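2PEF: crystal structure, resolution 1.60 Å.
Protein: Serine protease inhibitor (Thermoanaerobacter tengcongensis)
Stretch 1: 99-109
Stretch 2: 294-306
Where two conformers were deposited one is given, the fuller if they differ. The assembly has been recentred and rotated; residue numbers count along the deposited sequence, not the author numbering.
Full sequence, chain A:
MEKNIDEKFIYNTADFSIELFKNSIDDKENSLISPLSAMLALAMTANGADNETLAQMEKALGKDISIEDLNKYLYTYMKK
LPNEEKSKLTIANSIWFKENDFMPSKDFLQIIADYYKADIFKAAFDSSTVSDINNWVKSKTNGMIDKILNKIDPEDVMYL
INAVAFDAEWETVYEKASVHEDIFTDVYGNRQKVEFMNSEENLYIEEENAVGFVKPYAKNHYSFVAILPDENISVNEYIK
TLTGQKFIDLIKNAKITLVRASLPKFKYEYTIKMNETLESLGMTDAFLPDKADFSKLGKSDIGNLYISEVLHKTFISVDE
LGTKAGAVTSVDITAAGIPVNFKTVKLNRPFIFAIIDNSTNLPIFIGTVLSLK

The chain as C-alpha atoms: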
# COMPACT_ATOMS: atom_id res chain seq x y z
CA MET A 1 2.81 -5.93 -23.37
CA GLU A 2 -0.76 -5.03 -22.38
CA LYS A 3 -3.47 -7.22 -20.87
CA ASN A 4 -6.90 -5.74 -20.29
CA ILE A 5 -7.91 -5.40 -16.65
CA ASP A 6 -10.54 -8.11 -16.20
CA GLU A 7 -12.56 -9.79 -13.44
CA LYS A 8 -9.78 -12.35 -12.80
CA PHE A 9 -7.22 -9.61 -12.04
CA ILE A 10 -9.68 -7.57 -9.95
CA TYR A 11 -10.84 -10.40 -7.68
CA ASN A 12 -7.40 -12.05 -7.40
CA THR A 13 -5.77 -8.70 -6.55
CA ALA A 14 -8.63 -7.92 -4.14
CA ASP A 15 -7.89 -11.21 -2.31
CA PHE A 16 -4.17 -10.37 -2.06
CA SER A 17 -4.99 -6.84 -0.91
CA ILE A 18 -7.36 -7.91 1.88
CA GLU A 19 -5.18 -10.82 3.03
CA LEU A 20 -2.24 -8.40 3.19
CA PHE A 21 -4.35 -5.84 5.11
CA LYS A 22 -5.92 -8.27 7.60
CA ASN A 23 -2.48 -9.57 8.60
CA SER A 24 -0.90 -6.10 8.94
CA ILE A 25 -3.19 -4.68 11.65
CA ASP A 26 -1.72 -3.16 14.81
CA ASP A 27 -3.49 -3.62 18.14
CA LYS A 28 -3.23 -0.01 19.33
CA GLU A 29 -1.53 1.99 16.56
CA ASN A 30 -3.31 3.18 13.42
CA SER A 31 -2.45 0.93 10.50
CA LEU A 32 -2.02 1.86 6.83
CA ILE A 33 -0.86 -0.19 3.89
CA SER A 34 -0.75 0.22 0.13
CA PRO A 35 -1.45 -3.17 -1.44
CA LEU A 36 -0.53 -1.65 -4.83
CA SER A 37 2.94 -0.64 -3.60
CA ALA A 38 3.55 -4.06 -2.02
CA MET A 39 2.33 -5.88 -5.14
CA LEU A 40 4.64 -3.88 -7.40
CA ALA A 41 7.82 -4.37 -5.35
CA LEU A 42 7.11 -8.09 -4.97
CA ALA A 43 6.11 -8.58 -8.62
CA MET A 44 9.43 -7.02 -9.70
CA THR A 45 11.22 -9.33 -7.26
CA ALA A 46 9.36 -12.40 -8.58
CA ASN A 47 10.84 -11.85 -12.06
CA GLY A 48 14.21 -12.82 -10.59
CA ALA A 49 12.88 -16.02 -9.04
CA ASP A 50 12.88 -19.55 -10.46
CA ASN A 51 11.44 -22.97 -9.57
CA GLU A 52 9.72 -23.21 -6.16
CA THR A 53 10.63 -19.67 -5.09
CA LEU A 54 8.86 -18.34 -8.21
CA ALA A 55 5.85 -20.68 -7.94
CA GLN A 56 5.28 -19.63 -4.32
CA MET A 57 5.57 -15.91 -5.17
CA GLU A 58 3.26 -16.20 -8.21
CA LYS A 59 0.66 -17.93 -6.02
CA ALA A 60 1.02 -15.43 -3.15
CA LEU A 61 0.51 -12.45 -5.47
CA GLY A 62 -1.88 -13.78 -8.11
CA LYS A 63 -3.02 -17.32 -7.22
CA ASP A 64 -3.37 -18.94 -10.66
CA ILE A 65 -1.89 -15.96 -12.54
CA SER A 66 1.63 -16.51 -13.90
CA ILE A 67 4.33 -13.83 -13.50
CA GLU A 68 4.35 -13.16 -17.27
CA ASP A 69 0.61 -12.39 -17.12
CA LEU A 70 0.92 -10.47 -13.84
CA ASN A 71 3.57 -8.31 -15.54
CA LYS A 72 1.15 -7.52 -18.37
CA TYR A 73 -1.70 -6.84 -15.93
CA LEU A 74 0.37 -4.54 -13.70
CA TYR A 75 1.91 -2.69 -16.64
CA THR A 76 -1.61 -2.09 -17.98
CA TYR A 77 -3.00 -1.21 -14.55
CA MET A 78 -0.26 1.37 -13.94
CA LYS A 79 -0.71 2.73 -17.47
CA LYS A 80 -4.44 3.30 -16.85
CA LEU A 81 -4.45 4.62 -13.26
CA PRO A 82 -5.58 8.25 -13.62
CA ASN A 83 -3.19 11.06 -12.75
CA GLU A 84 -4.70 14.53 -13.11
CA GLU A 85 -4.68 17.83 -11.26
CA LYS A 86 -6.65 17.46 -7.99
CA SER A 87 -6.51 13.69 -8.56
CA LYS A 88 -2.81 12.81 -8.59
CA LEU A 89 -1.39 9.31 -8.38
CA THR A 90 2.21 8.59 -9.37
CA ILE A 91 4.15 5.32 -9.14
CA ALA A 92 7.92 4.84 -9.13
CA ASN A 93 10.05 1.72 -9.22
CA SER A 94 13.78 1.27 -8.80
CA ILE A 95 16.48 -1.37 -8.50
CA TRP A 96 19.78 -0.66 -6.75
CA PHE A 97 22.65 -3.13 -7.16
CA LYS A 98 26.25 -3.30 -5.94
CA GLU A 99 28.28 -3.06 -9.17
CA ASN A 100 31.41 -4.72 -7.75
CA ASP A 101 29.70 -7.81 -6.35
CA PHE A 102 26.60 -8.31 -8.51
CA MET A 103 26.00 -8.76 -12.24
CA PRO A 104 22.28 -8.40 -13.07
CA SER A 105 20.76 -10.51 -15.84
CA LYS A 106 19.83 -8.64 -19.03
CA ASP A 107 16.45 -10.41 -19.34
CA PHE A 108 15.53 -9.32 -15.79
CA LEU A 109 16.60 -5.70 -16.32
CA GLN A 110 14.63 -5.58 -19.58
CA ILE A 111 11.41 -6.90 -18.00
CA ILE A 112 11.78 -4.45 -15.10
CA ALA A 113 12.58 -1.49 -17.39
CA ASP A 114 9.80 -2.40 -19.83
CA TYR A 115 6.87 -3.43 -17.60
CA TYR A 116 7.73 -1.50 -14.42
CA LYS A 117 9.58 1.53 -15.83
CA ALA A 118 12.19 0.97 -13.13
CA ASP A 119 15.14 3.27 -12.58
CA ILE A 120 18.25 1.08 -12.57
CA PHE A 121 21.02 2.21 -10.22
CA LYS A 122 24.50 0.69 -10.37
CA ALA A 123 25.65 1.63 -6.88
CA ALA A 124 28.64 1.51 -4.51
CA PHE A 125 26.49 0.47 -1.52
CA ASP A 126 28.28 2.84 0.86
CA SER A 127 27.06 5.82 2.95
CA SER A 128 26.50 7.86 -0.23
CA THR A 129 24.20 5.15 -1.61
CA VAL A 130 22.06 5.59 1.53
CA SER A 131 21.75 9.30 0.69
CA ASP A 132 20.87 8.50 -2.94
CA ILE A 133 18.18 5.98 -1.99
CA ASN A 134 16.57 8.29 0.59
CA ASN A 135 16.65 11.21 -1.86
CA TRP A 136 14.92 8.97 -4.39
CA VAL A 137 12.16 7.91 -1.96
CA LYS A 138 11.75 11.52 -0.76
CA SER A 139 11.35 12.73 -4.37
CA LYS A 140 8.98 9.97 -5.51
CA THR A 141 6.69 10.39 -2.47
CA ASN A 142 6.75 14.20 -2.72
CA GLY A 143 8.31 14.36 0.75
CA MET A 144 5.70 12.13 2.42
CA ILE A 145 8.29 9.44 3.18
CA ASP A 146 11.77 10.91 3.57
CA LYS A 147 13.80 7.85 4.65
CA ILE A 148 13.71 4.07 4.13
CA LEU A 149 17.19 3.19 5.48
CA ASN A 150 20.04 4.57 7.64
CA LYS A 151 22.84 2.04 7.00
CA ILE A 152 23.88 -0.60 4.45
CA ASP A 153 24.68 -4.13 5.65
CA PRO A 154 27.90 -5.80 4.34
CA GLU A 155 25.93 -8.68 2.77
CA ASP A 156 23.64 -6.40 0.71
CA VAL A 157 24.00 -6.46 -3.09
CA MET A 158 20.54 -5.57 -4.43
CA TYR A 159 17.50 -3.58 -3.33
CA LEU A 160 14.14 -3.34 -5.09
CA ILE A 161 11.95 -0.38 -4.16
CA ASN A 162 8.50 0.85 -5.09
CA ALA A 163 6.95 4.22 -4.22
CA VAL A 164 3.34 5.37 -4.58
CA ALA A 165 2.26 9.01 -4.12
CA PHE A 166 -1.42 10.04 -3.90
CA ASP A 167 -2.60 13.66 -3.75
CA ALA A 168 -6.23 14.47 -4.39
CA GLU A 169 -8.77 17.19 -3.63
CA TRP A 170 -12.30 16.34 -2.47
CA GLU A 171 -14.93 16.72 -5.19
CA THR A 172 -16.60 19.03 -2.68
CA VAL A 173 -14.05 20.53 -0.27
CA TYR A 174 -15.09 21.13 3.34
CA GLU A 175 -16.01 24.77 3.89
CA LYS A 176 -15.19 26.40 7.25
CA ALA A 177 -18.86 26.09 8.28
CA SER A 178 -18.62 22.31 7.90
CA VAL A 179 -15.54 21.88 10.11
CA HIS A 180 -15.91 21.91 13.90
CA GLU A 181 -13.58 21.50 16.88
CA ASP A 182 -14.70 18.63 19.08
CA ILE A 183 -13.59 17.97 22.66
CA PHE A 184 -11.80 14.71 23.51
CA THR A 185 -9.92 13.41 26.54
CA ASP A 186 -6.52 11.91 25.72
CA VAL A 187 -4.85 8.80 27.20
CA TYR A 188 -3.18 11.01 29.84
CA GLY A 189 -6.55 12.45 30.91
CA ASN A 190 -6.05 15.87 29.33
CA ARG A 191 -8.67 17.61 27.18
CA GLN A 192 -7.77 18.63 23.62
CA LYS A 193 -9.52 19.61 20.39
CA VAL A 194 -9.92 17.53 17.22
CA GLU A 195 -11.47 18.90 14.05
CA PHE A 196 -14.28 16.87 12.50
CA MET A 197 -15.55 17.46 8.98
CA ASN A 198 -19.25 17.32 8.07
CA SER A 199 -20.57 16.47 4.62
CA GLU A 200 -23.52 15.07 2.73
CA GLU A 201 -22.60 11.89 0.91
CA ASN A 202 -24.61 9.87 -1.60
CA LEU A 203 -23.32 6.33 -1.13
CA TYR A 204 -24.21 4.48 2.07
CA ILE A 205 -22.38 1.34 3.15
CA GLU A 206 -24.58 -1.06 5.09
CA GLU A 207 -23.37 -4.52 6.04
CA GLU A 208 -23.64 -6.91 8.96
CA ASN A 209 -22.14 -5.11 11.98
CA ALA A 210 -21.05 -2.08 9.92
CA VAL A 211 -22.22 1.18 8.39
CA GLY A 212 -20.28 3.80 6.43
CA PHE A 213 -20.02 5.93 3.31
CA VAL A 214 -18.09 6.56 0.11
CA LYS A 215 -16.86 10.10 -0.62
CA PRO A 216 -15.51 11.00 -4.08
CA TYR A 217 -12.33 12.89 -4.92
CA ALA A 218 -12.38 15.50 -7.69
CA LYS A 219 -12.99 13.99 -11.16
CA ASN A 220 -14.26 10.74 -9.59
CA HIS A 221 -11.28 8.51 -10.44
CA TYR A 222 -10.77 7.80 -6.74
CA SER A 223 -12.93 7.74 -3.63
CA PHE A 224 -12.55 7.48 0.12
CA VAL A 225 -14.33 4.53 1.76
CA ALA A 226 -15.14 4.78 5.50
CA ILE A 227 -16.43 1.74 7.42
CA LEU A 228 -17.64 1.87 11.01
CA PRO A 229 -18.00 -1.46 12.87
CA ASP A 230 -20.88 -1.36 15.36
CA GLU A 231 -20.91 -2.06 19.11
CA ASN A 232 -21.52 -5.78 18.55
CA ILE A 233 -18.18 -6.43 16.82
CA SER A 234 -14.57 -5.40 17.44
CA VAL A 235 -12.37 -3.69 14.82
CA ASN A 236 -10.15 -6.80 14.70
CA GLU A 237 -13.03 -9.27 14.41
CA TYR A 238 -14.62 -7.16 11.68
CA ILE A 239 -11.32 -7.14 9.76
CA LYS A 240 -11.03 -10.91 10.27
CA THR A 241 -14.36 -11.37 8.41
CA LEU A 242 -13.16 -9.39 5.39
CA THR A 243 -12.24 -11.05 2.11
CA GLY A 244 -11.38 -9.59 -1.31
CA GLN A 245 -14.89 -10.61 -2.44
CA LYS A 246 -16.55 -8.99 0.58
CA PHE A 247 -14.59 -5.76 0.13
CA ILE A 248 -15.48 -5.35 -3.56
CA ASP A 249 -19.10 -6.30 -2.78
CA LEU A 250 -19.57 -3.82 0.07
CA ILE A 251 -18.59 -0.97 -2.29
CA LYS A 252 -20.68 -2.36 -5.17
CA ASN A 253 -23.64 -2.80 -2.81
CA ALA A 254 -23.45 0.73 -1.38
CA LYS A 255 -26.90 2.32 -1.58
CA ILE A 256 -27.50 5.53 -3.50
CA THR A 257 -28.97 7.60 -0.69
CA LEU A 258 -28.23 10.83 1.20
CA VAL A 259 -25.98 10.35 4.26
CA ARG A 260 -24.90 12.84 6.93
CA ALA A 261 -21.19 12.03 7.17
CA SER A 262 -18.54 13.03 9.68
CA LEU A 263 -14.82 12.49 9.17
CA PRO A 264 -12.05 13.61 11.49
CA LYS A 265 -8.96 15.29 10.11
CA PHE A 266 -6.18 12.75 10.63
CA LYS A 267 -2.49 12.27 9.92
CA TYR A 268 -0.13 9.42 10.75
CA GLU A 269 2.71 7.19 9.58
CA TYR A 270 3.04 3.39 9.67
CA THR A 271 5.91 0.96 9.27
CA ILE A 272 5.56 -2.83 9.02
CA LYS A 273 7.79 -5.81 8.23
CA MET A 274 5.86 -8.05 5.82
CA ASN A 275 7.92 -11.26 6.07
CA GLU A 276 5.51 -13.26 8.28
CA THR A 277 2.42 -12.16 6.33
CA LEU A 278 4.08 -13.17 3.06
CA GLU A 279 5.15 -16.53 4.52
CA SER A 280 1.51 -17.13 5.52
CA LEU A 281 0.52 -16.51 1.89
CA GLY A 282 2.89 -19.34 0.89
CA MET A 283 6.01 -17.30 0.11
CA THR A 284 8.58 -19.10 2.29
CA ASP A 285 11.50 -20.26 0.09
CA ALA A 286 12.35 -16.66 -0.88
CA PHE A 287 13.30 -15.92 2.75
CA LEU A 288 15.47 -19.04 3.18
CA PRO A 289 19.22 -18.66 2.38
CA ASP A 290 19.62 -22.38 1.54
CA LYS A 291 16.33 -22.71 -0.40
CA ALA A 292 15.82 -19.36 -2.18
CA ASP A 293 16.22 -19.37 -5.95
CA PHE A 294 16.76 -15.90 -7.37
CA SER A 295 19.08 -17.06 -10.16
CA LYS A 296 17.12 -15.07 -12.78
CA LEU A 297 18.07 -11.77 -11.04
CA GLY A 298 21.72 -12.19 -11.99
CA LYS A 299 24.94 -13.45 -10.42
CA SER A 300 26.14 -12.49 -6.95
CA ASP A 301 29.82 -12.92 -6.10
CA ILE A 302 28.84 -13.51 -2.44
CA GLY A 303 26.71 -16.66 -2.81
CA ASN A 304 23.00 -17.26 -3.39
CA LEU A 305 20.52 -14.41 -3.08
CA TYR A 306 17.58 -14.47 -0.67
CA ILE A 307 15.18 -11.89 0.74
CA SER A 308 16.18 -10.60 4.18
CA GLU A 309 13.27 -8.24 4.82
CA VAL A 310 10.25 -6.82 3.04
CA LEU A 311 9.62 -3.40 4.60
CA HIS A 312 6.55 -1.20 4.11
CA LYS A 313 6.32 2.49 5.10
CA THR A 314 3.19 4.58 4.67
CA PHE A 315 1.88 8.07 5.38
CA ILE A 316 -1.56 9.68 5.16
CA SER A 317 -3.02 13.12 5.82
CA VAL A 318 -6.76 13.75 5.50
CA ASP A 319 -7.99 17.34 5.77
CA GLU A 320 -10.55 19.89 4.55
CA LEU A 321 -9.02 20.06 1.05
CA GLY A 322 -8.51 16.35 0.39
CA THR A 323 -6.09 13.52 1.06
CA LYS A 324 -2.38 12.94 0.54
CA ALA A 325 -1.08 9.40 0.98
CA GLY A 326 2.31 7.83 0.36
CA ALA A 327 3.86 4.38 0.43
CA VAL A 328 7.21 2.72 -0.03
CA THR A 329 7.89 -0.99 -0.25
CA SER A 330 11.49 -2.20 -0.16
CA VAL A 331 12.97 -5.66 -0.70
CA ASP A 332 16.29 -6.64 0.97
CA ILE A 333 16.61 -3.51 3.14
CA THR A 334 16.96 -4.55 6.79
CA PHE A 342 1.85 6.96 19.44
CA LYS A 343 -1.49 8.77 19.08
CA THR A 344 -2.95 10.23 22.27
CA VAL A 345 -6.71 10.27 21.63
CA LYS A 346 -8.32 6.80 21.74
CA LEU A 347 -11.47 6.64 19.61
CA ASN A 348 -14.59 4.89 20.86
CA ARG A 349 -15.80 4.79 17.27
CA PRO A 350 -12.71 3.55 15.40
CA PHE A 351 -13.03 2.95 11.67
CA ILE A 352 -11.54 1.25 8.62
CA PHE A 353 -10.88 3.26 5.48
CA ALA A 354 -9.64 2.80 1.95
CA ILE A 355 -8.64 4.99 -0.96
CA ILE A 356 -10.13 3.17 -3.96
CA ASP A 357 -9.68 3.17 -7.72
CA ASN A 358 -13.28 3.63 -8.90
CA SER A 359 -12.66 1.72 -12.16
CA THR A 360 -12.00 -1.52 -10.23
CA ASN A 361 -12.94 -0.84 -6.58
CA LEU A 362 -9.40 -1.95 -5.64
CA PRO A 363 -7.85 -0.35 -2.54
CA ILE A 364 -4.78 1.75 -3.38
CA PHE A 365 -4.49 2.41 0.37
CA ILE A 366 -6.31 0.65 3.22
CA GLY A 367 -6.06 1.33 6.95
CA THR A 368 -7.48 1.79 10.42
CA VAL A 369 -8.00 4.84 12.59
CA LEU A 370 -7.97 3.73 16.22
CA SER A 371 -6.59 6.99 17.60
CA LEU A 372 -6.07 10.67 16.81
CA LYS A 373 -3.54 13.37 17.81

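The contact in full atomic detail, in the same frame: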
# COMPACT_ATOMS: atom_id res chain seq x y z
N GLU A 99 27.56 -2.81 -7.92
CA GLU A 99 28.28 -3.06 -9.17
C GLU A 99 29.48 -4.00 -9.07
O GLU A 99 29.73 -4.79 -9.98
CB GLU A 99 28.71 -1.73 -9.80
N ASN A 100 30.21 -3.91 -7.96
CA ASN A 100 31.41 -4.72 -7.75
C ASN A 100 31.13 -6.20 -7.49
O ASN A 100 31.92 -7.06 -7.86
CB ASN A 100 32.26 -4.15 -6.60
CG ASN A 100 33.00 -2.88 -6.99
OD1 ASN A 100 33.41 -2.11 -6.11
ND2 ASN A 100 33.19 -2.66 -8.28
N ASP A 101 29.99 -6.47 -6.85
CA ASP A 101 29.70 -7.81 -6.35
C ASP A 101 28.52 -8.50 -7.04
O ASP A 101 28.28 -9.70 -6.82
CB ASP A 101 29.46 -7.77 -4.83
CG ASP A 101 30.73 -7.42 -4.05
OD1 ASP A 101 31.84 -7.46 -4.62
OD2 ASP A 101 30.61 -7.12 -2.84
N PHE A 102 27.79 -7.77 -7.87
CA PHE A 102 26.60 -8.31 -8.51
C PHE A 102 26.44 -7.93 -9.98
O PHE A 102 26.49 -6.75 -10.34
CB PHE A 102 25.34 -7.91 -7.73
CG PHE A 102 24.08 -8.55 -8.23
CD1 PHE A 102 23.75 -9.84 -7.85
CD2 PHE A 102 23.23 -7.86 -9.08
CE1 PHE A 102 22.59 -10.44 -8.32
CE2 PHE A 102 22.07 -8.45 -9.55
CZ PHE A 102 21.75 -9.75 -9.17
N MET A 103 26.24 -8.95 -10.82
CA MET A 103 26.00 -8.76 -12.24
C MET A 103 24.55 -9.14 -12.57
O MET A 103 24.23 -10.33 -12.63
CB MET A 103 26.97 -9.60 -13.06
CG MET A 103 26.91 -9.34 -14.56
N PRO A 104 23.69 -8.13 -12.77
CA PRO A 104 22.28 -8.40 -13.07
C PRO A 104 22.08 -9.01 -14.46
O PRO A 104 22.82 -8.69 -15.39
CB PRO A 104 21.63 -7.01 -13.02
CG PRO A 104 22.64 -6.11 -12.41
CD PRO A 104 23.97 -6.69 -12.73
N SER A 105 21.08 -9.88 -14.57
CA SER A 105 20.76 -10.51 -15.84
C SER A 105 20.04 -9.53 -16.76
O SER A 105 19.18 -8.76 -16.32
CB SER A 105 19.93 -11.78 -15.63
OG SER A 105 20.71 -12.79 -15.01
N LYS A 106 20.41 -9.55 -18.04
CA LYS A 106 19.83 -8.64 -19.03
C LYS A 106 18.32 -8.84 -19.21
O LYS A 106 17.58 -7.86 -19.34
CB LYS A 106 20.56 -8.77 -20.38
CG LYS A 106 19.90 -8.03 -21.55
CD LYS A 106 20.12 -6.52 -21.49
CE LYS A 106 19.38 -5.82 -22.62
NZ LYS A 106 19.59 -4.35 -22.62
N ASP A 107 17.88 -10.10 -19.21
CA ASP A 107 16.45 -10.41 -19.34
C ASP A 107 15.64 -9.79 -18.20
O ASP A 107 14.58 -9.21 -18.43
CB ASP A 107 16.22 -11.92 -19.40
CG ASP A 107 14.83 -12.29 -19.90
OD1 ASP A 107 14.36 -11.71 -20.90
OD2 ASP A 107 14.20 -13.19 -19.29
N PHE A 108 16.17 -9.89 -16.98
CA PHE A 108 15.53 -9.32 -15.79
C PHE A 108 15.43 -7.80 -15.87
O PHE A 108 14.36 -7.23 -15.63
CB PHE A 108 16.28 -9.73 -14.52
CG PHE A 108 15.80 -9.02 -13.28
CD1 PHE A 108 14.61 -9.38 -12.66
CD2 PHE A 108 16.55 -7.97 -12.74
CE1 PHE A 108 14.17 -8.72 -11.52
CE2 PHE A 108 16.12 -7.30 -11.59
CZ PHE A 108 14.92 -7.67 -10.99
N LEU A 109 16.55 -7.16 -16.20
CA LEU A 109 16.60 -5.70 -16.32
C LEU A 109 15.66 -5.19 -17.40
O LEU A 109 15.07 -4.12 -17.26
CB LEU A 109 18.03 -5.21 -16.56
CG LEU A 109 19.04 -5.37 -15.42
CD1 LEU A 109 20.41 -4.84 -15.86
CD2 LEU A 109 18.59 -4.69 -14.14
N PHE A 294 16.87 -17.15 -6.63
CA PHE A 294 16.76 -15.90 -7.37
C PHE A 294 17.82 -15.82 -8.46
O PHE A 294 18.40 -14.76 -8.71
CB PHE A 294 16.82 -14.70 -6.42
CG PHE A 294 15.56 -14.50 -5.62
CD1 PHE A 294 15.50 -14.88 -4.29
CD2 PHE A 294 14.42 -13.96 -6.22
CE1 PHE A 294 14.34 -14.71 -3.54
CE2 PHE A 294 13.25 -13.78 -5.48
CZ PHE A 294 13.21 -14.16 -4.15
N SER A 295 18.05 -16.94 -9.13
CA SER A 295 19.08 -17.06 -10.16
C SER A 295 18.80 -16.20 -11.40
O SER A 295 19.73 -15.81 -12.12
CB SER A 295 19.27 -18.52 -10.57
OG SER A 295 18.04 -19.11 -10.96
N LYS A 296 17.52 -15.90 -11.64
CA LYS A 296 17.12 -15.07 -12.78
C LYS A 296 17.39 -13.57 -12.58
O LYS A 296 17.37 -12.81 -13.54
CB LYS A 296 15.65 -15.32 -13.14
CG LYS A 296 15.39 -16.68 -13.79
CD LYS A 296 13.92 -16.89 -14.13
CE LYS A 296 13.70 -18.24 -14.80
NZ LYS A 296 12.26 -18.63 -14.86
N LEU A 297 17.66 -13.16 -11.33
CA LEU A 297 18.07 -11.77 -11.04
C LEU A 297 19.42 -11.43 -11.65
O LEU A 297 19.64 -10.32 -12.12
CB LEU A 297 18.17 -11.53 -9.53
CG LEU A 297 16.96 -11.33 -8.63
CD1 LEU A 297 17.41 -11.26 -7.19
CD2 LEU A 297 16.22 -10.07 -8.99
N GLY A 298 20.33 -12.40 -11.61
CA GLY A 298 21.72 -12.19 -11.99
C GLY A 298 22.64 -13.00 -11.11
O GLY A 298 22.20 -13.88 -10.38
N LYS A 299 23.94 -12.70 -11.18
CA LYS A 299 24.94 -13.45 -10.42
C LYS A 299 25.59 -12.61 -9.33
O LYS A 299 26.19 -11.57 -9.60
CB LYS A 299 26.00 -14.03 -11.36
CG LYS A 299 27.11 -14.79 -10.63
CD LYS A 299 27.91 -15.68 -11.57
CE LYS A 299 27.09 -16.86 -12.08
NZ LYS A 299 26.56 -17.73 -11.00
N SER A 300 25.47 -13.09 -8.09
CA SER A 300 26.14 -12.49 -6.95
C SER A 300 27.46 -13.19 -6.69
O SER A 300 27.54 -14.42 -6.72
CB SER A 300 25.26 -12.54 -5.70
OG SER A 300 26.00 -12.19 -4.54
N ASP A 301 28.50 -12.40 -6.41
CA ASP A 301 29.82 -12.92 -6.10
C ASP A 301 29.93 -13.40 -4.64
O ASP A 301 30.95 -13.98 -4.25
CB ASP A 301 30.90 -11.87 -6.40
CG ASP A 301 31.12 -11.66 -7.89
OD1 ASP A 301 30.81 -12.57 -8.69
OD2 ASP A 301 31.62 -10.58 -8.26
N ILE A 302 28.87 -13.17 -3.87
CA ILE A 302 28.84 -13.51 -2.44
C ILE A 302 27.84 -14.62 -2.09
O ILE A 302 27.30 -14.66 -0.98
CB ILE A 302 28.54 -12.26 -1.58
N GLY A 303 27.61 -15.53 -3.04
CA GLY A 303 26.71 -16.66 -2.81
C GLY A 303 25.30 -16.42 -3.31
O GLY A 303 25.04 -15.45 -4.03
N ASN A 304 24.39 -17.32 -2.93
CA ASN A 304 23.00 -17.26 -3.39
C ASN A 304 22.18 -16.15 -2.74
O ASN A 304 22.29 -15.90 -1.54
CB ASN A 304 22.30 -18.61 -3.19
CG ASN A 304 22.73 -19.65 -4.22
OD1 ASN A 304 23.63 -19.42 -5.03
ND2 ASN A 304 22.08 -20.81 -4.19
N LEU A 305 21.36 -15.50 -3.55
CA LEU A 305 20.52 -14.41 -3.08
C LEU A 305 19.24 -14.91 -2.42
O LEU A 305 18.65 -15.90 -2.85
CB LEU A 305 20.18 -13.45 -4.23
CG LEU A 305 21.32 -12.58 -4.76
CD1 LEU A 305 20.75 -11.42 -5.55
CD2 LEU A 305 22.19 -12.06 -3.63
N TYR A 306 18.84 -14.21 -1.36
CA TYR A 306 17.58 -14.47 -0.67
C TYR A 306 17.07 -13.16 -0.08
O TYR A 306 17.84 -12.23 0.15
CB TYR A 306 17.76 -15.53 0.42
CG TYR A 306 18.60 -15.10 1.60
CD1 TYR A 306 18.00 -14.63 2.77
CD2 TYR A 306 19.99 -15.19 1.56
CE1 TYR A 306 18.77 -14.24 3.87
CE2 TYR A 306 20.77 -14.81 2.65
CZ TYR A 306 20.15 -14.34 3.80
OH TYR A 306 20.91 -13.96 4.88

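The contact is a short two-stranded antiparallel ladder, joined by four backbone hydrogen bonds and backed by apolar packing around two phenylalanines. Strands 102-104 and 298-300 run at 176° between their N-to-C directions, with a closest axial approach of 4.5 Å.

The register follows from the bonds. Met-103 and Lys-299 form the hydrogen-bonded pair: Met-103 N donates to Lys-299 O at 2.9 Å (174° at the hydrogen), and Lys-299 N returns a bond to Met-103 O at 2.8 Å (160°). The ladder continues past both strand ends, where Asp-301 N reaches Asp-101 O at 2.7 Å (166°) and Ser-105 N reaches Leu-297 O at 2.9 Å (171°). Between these bonds lie the non-hydrogen-bonded pairs, Phe-102 with Ser-300 and Pro-104 with Gly-298. Proline has no amide hydrogen to donate, and this position asks for none.

At the second pair the backbones draw close, Pro-104 CA lying 4.0 Å from Gly-298 CA. An ideal CB on Gly-298 would fall 2.3 Å from Met-103 O and 2.9 Å from Phe-102 CZ, both clashes. Its phi/psi of 144/-167 independently calls for glycine.

The buried Phe-102 (chi1 t) shares a sheet face with Ser-300. Its ring extends along the partner strand, so that CZ lies 3.7 Å from Gly-298 CA while CE1 meets Leu-305 CD1 at 3.5 Å. On the other face, the side chains of Met-103 and Lys-299 are exposed.

Beyond the ladder, Leu-297 CD2 sits over one face of the Phe-108 ring, 3.7 Å from its centroid and 25° off the normal, a CH-pi geometry. Phe-108 CB also packs against Lys-296 O at 3.4 Å. Ser-105 OG approaches Gly-298 N at 3.4 Å, but the angle is too poor for a hydrogen bond.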